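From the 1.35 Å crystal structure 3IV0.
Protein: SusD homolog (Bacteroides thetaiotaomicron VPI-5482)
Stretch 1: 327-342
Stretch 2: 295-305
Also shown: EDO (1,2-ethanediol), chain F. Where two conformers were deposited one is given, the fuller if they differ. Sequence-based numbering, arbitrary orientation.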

# COMPACT_ATOMS: atom_id res chain seq x y z
N LYS A 327 19.60 8.13 -17.09
CA LYS A 327 20.42 6.98 -16.73
C LYS A 327 19.59 5.79 -16.27
O LYS A 327 20.10 4.86 -15.68
CB LYS A 327 21.40 7.38 -15.64
CG LYS A 327 22.33 8.51 -16.06
CD LYS A 327 22.95 9.22 -14.86
CE LYS A 327 22.06 10.33 -14.28
NZ LYS A 327 22.36 11.68 -14.86
N ILE A 328 18.30 5.80 -16.62
CA ILE A 328 17.39 4.70 -16.26
C ILE A 328 17.98 3.30 -16.42
O ILE A 328 17.82 2.44 -15.54
CB ILE A 328 16.08 4.82 -17.06
CG1 ILE A 328 15.09 3.72 -16.67
CG2 ILE A 328 16.35 4.85 -18.59
CD1 ILE A 328 13.77 3.86 -17.40
N TYR A 329 18.67 3.01 -17.53
CA TYR A 329 19.17 1.68 -17.78
C TYR A 329 20.60 1.40 -17.30
O TYR A 329 21.08 0.30 -17.49
CB TYR A 329 19.06 1.33 -19.28
CG TYR A 329 17.68 1.51 -19.90
CD1 TYR A 329 16.55 0.91 -19.34
CD2 TYR A 329 17.51 2.25 -21.05
CE1 TYR A 329 15.30 1.04 -19.93
CE2 TYR A 329 16.27 2.40 -21.63
CZ TYR A 329 15.16 1.77 -21.07
OH TYR A 329 13.95 1.95 -21.69
N SER A 330 21.23 2.39 -16.68
CA SER A 330 22.61 2.25 -16.26
C SER A 330 22.79 1.05 -15.36
O SER A 330 21.94 0.76 -14.49
CB SER A 330 23.10 3.50 -15.53
OG SER A 330 24.43 3.28 -15.07
N THR A 331 23.88 0.33 -15.57
CA THR A 331 24.20 -0.82 -14.74
C THR A 331 25.22 -0.42 -13.68
O THR A 331 25.68 -1.26 -12.91
CB THR A 331 24.71 -2.00 -15.55
OG1 THR A 331 25.85 -1.60 -16.32
CG2 THR A 331 23.64 -2.53 -16.50
N SER A 332 25.56 0.86 -13.61
CA SER A 332 26.45 1.37 -12.57
C SER A 332 25.75 1.44 -11.21
O SER A 332 24.60 1.89 -11.10
CB SER A 332 26.98 2.76 -12.94
OG SER A 332 27.66 3.35 -11.85
N VAL A 333 26.45 0.97 -10.18
CA VAL A 333 26.06 1.24 -8.81
C VAL A 333 27.08 2.14 -8.14
O VAL A 333 27.23 2.13 -6.91
CB VAL A 333 25.89 -0.05 -8.00
CG1 VAL A 333 25.62 0.28 -6.54
CG2 VAL A 333 24.77 -0.87 -8.57
N SER A 334 27.76 2.94 -8.96
CA SER A 334 28.82 3.83 -8.50
C SER A 334 28.33 5.19 -8.02
O SER A 334 27.55 5.86 -8.68
CB SER A 334 29.84 4.06 -9.61
OG SER A 334 30.27 2.83 -10.16
N SER A 335 28.80 5.55 -6.84
CA SER A 335 28.85 6.91 -6.34
C SER A 335 29.05 8.00 -7.40
O SER A 335 28.42 9.05 -7.36
CB SER A 335 30.06 6.98 -5.41
OG SER A 335 31.16 6.34 -6.05
N SER A 336 29.98 7.76 -8.31
CA SER A 336 30.33 8.74 -9.32
C SER A 336 29.29 8.88 -10.44
O SER A 336 29.26 9.88 -11.15
CB SER A 336 31.68 8.37 -9.94
OG SER A 336 31.58 7.15 -10.64
N ALA A 337 28.41 7.89 -10.59
CA ALA A 337 27.44 7.91 -11.67
C ALA A 337 26.08 7.49 -11.14
O ALA A 337 25.58 6.43 -11.49
CB ALA A 337 27.86 6.98 -12.76
N PRO A 338 25.50 8.32 -10.29
CA PRO A 338 24.21 7.92 -9.71
C PRO A 338 23.03 8.07 -10.66
O PRO A 338 23.11 8.78 -11.63
CB PRO A 338 24.06 8.89 -8.55
CG PRO A 338 24.75 10.12 -9.00
CD PRO A 338 25.96 9.61 -9.76
N LYS A 339 21.92 7.42 -10.33
CA LYS A 339 20.69 7.63 -11.08
C LYS A 339 19.53 7.78 -10.11
O LYS A 339 19.62 7.29 -8.98
CB LYS A 339 20.41 6.52 -12.06
CG LYS A 339 20.25 5.17 -11.46
CD LYS A 339 20.07 4.18 -12.60
CE LYS A 339 19.91 2.78 -12.13
NZ LYS A 339 19.63 1.85 -13.31
N GLU A 340 18.52 8.50 -10.53
CA GLU A 340 17.40 8.81 -9.64
C GLU A 340 16.08 8.62 -10.32
O GLU A 340 15.97 8.59 -11.54
CB GLU A 340 17.53 10.21 -9.08
CG GLU A 340 17.55 11.32 -10.10
CD GLU A 340 17.82 12.68 -9.49
OE1 GLU A 340 17.86 12.82 -8.24
OE2 GLU A 340 18.00 13.64 -10.30
N ILE A 341 15.04 8.47 -9.49
CA ILE A 341 13.67 8.36 -9.95
C ILE A 341 12.94 9.63 -9.55
O ILE A 341 13.00 10.01 -8.38
CB ILE A 341 13.01 7.13 -9.28
CG1 ILE A 341 13.68 5.88 -9.81
CG2 ILE A 341 11.51 7.13 -9.52
CD1 ILE A 341 13.27 4.58 -9.08
N LYS A 342 12.30 10.30 -10.50
CA LYS A 342 11.71 11.60 -10.30
C LYS A 342 10.16 11.61 -10.33
O LYS A 342 9.50 12.64 -10.22
CB LYS A 342 12.25 12.58 -11.35
CG LYS A 342 11.87 12.26 -12.73
CD LYS A 342 12.50 13.30 -13.69
CE LYS A 342 12.17 13.00 -15.13
NZ LYS A 342 12.83 13.96 -16.04
C1 EDO F . 16.43 10.38 2.57
O1 EDO F . 17.50 10.96 1.88
C2 EDO F . 16.61 8.97 3.14
O2 EDO F . 17.58 8.23 2.43
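Stretch 2 (295-305) KSMPLFCYSGD

Stretch 2 (295-305) runs in the opposite sense to the 329-335 part of stretch 1 (327-342), while from Pro338 to Ile341 the chain follows it in the same sense but obliquely; no single direction describes the pair: Met297 lies nearest Pro338 (CA to CA 5.5 Å), Cys301 nearest Lys339 (CA to CA 6.7 Å) and Gly304 nearest Tyr329 (CA to CA 4.0 Å). Stretch 1 has no regular helix or strand but is folded by two type I turns, Lys327 to Ser330 and Ser334 to Ala337. Stretch 2 begins as loop, is a strand at 300-302 and enters a helix at Gly304. Together the two bury 619 Å², counting both sides.

Lys295 makes no contact with stretch 1; its NZ donates a hydrogen bond to O1 of the 1,2-ethanediol (2.8 Å), a probable leftover of the crystallisation liquor. Ser296 meets the proline ring through its backbone, with Ser296 O 3.5 Å from Pro338 CG. Met297, a selenomethionine, points toward stretch 1. Its SE lies 3.5 Å from both CA and CB of Ser335, at the second turn, while its CB packs 3.9 Å from Pro338 CB. Pro298 continues this apolar patch, its CD 3.8 Å from Pro338 CB; its CG also lies 3.4 Å from the carbonyl Lys339 O.

Leu299 is out of reach, and Phe300 turns its CB away. The Phe300 backbone is nevertheless linked to stretch 1 by water 1, which donates to Phe300 O (2.9 Å) and Lys339 O (2.8 Å), bridging two carbonyls that cannot bond each other directly. Cys301 points back toward stretch 1. Its SG lies 4.2 Å from Val333 CG2 and 4.0 Å from Ser332 O, and its CB is 3.9 Å from Lys339 CE, against the extended lysine chain. Tyr302 sets its ring obliquely against Ile341, CD1 to CD1 3.8 Å, and its O accepts a weak hydrogen bond from Lys339 NZ (2.9 Å). The same NZ donates to Ile328 O (2.9 Å) and Ser330 O (2.8 Å), so one buried ammonium gathers carbonyls from both stretches and ties the strand's end to the first turn.

Ser303 turns its CB away and takes the N-cap position; its side chain caps a backbone N just past the stretch. Gly304 then comes close to stretch 1: its CA makes CA-H...O contacts with Tyr329 O and Ser330 O, both at 3.3 Å. An ideal CB here would clash with those oxygens, at 2.0 Å from Tyr329 O and 2.4 Å from Ser330 O, so the close approach depends on the absence of a side chain. Asp305 points its CB away, but OD1 comes within 4.3 Å of Thr331 CG2.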

# COMPACT_ATOMS: atom_id res chain seq x y z
N LYS A 295 22.45 16.00 -2.34
CA LYS A 295 23.25 14.84 -1.97
C LYS A 295 24.00 14.48 -3.22
O LYS A 295 23.55 14.81 -4.31
CB LYS A 295 22.36 13.65 -1.59
CG LYS A 295 21.69 13.79 -0.27
CD LYS A 295 21.44 12.42 0.36
CE LYS A 295 20.28 11.70 -0.29
NZ LYS A 295 19.89 10.45 0.46
N SER A 296 25.09 13.74 -3.08
CA SER A 296 25.85 13.33 -4.23
C SER A 296 25.26 12.07 -4.89
O SER A 296 25.48 11.82 -6.06
CB SER A 296 27.30 13.06 -3.83
OG SER A 296 27.92 14.25 -3.33
N MSE A 297 24.56 11.25 -4.11
CA MSE A 297 23.94 10.01 -4.63
C MSE A 297 22.76 9.66 -3.72
O MSE A 297 22.74 10.03 -2.56
CB MSE A 297 24.94 8.84 -4.70
CG MSE A 297 25.47 8.37 -3.34
SE MSE A 297 27.29 7.60 -3.34
CE MSE A 297 27.60 7.71 -1.45
N PRO A 298 21.75 8.94 -4.27
CA PRO A 298 20.63 8.49 -3.43
C PRO A 298 20.99 7.35 -2.51
O PRO A 298 22.11 6.86 -2.51
CB PRO A 298 19.60 7.99 -4.44
CG PRO A 298 20.10 8.35 -5.78
CD PRO A 298 21.60 8.50 -5.66
N LEU A 299 20.02 6.88 -1.73
CA LEU A 299 20.24 5.71 -0.91
C LEU A 299 20.48 4.44 -1.73
O LEU A 299 21.35 3.63 -1.41
CB LEU A 299 19.02 5.50 0.01
CG LEU A 299 19.10 4.31 0.95
CD1 LEU A 299 20.06 4.62 2.07
CD2 LEU A 299 17.71 4.00 1.56
N PHE A 300 19.67 4.23 -2.77
CA PHE A 300 19.78 3.04 -3.59
C PHE A 300 19.30 3.28 -5.01
O PHE A 300 18.67 4.28 -5.30
CB PHE A 300 19.04 1.82 -2.98
CG PHE A 300 17.53 1.97 -2.87
CD1 PHE A 300 16.69 1.74 -3.96
CD2 PHE A 300 16.95 2.30 -1.67
CE1 PHE A 300 15.32 1.84 -3.86
CE2 PHE A 300 15.57 2.42 -1.56
CZ PHE A 300 14.76 2.18 -2.64
N CYS A 301 19.61 2.33 -5.87
CA CYS A 301 19.11 2.33 -7.22
C CYS A 301 18.67 0.94 -7.66
O CYS A 301 19.10 -0.07 -7.12
CB CYS A 301 20.17 2.88 -8.20
SG CYS A 301 21.67 1.90 -8.37
N TYR A 302 17.84 0.94 -8.69
CA TYR A 302 17.35 -0.28 -9.32
C TYR A 302 18.30 -0.75 -10.40
O TYR A 302 18.87 0.07 -11.13
CB TYR A 302 15.99 -0.00 -9.99
CG TYR A 302 14.84 0.03 -8.99
CD1 TYR A 302 14.60 1.17 -8.26
CD2 TYR A 302 14.09 -1.09 -8.74
CE1 TYR A 302 13.56 1.21 -7.33
CE2 TYR A 302 13.04 -1.06 -7.80
CZ TYR A 302 12.81 0.10 -7.12
OH TYR A 302 11.79 0.16 -6.19
N SER A 303 18.44 -2.05 -10.52
CA SER A 303 19.17 -2.66 -11.63
C SER A 303 18.74 -2.10 -12.97
O SER A 303 17.57 -2.05 -13.30
CB SER A 303 18.91 -4.17 -11.59
OG SER A 303 19.18 -4.81 -12.81
N GLY A 304 19.72 -1.76 -13.80
CA GLY A 304 19.43 -1.35 -15.16
C GLY A 304 18.87 -2.46 -16.00
O GLY A 304 18.02 -2.20 -16.84
N ASP A 305 19.29 -3.70 -15.75
CA ASP A 305 18.73 -4.84 -16.45
C ASP A 305 17.26 -4.99 -16.10
O ASP A 305 16.44 -5.23 -16.98
CB ASP A 305 19.49 -6.12 -16.12
CG ASP A 305 20.93 -6.11 -16.62
OD1 ASP A 305 21.18 -5.77 -17.79
OD2 ASP A 305 21.83 -6.44 -15.81
O HOH W 1 17.77 5.50 -7.78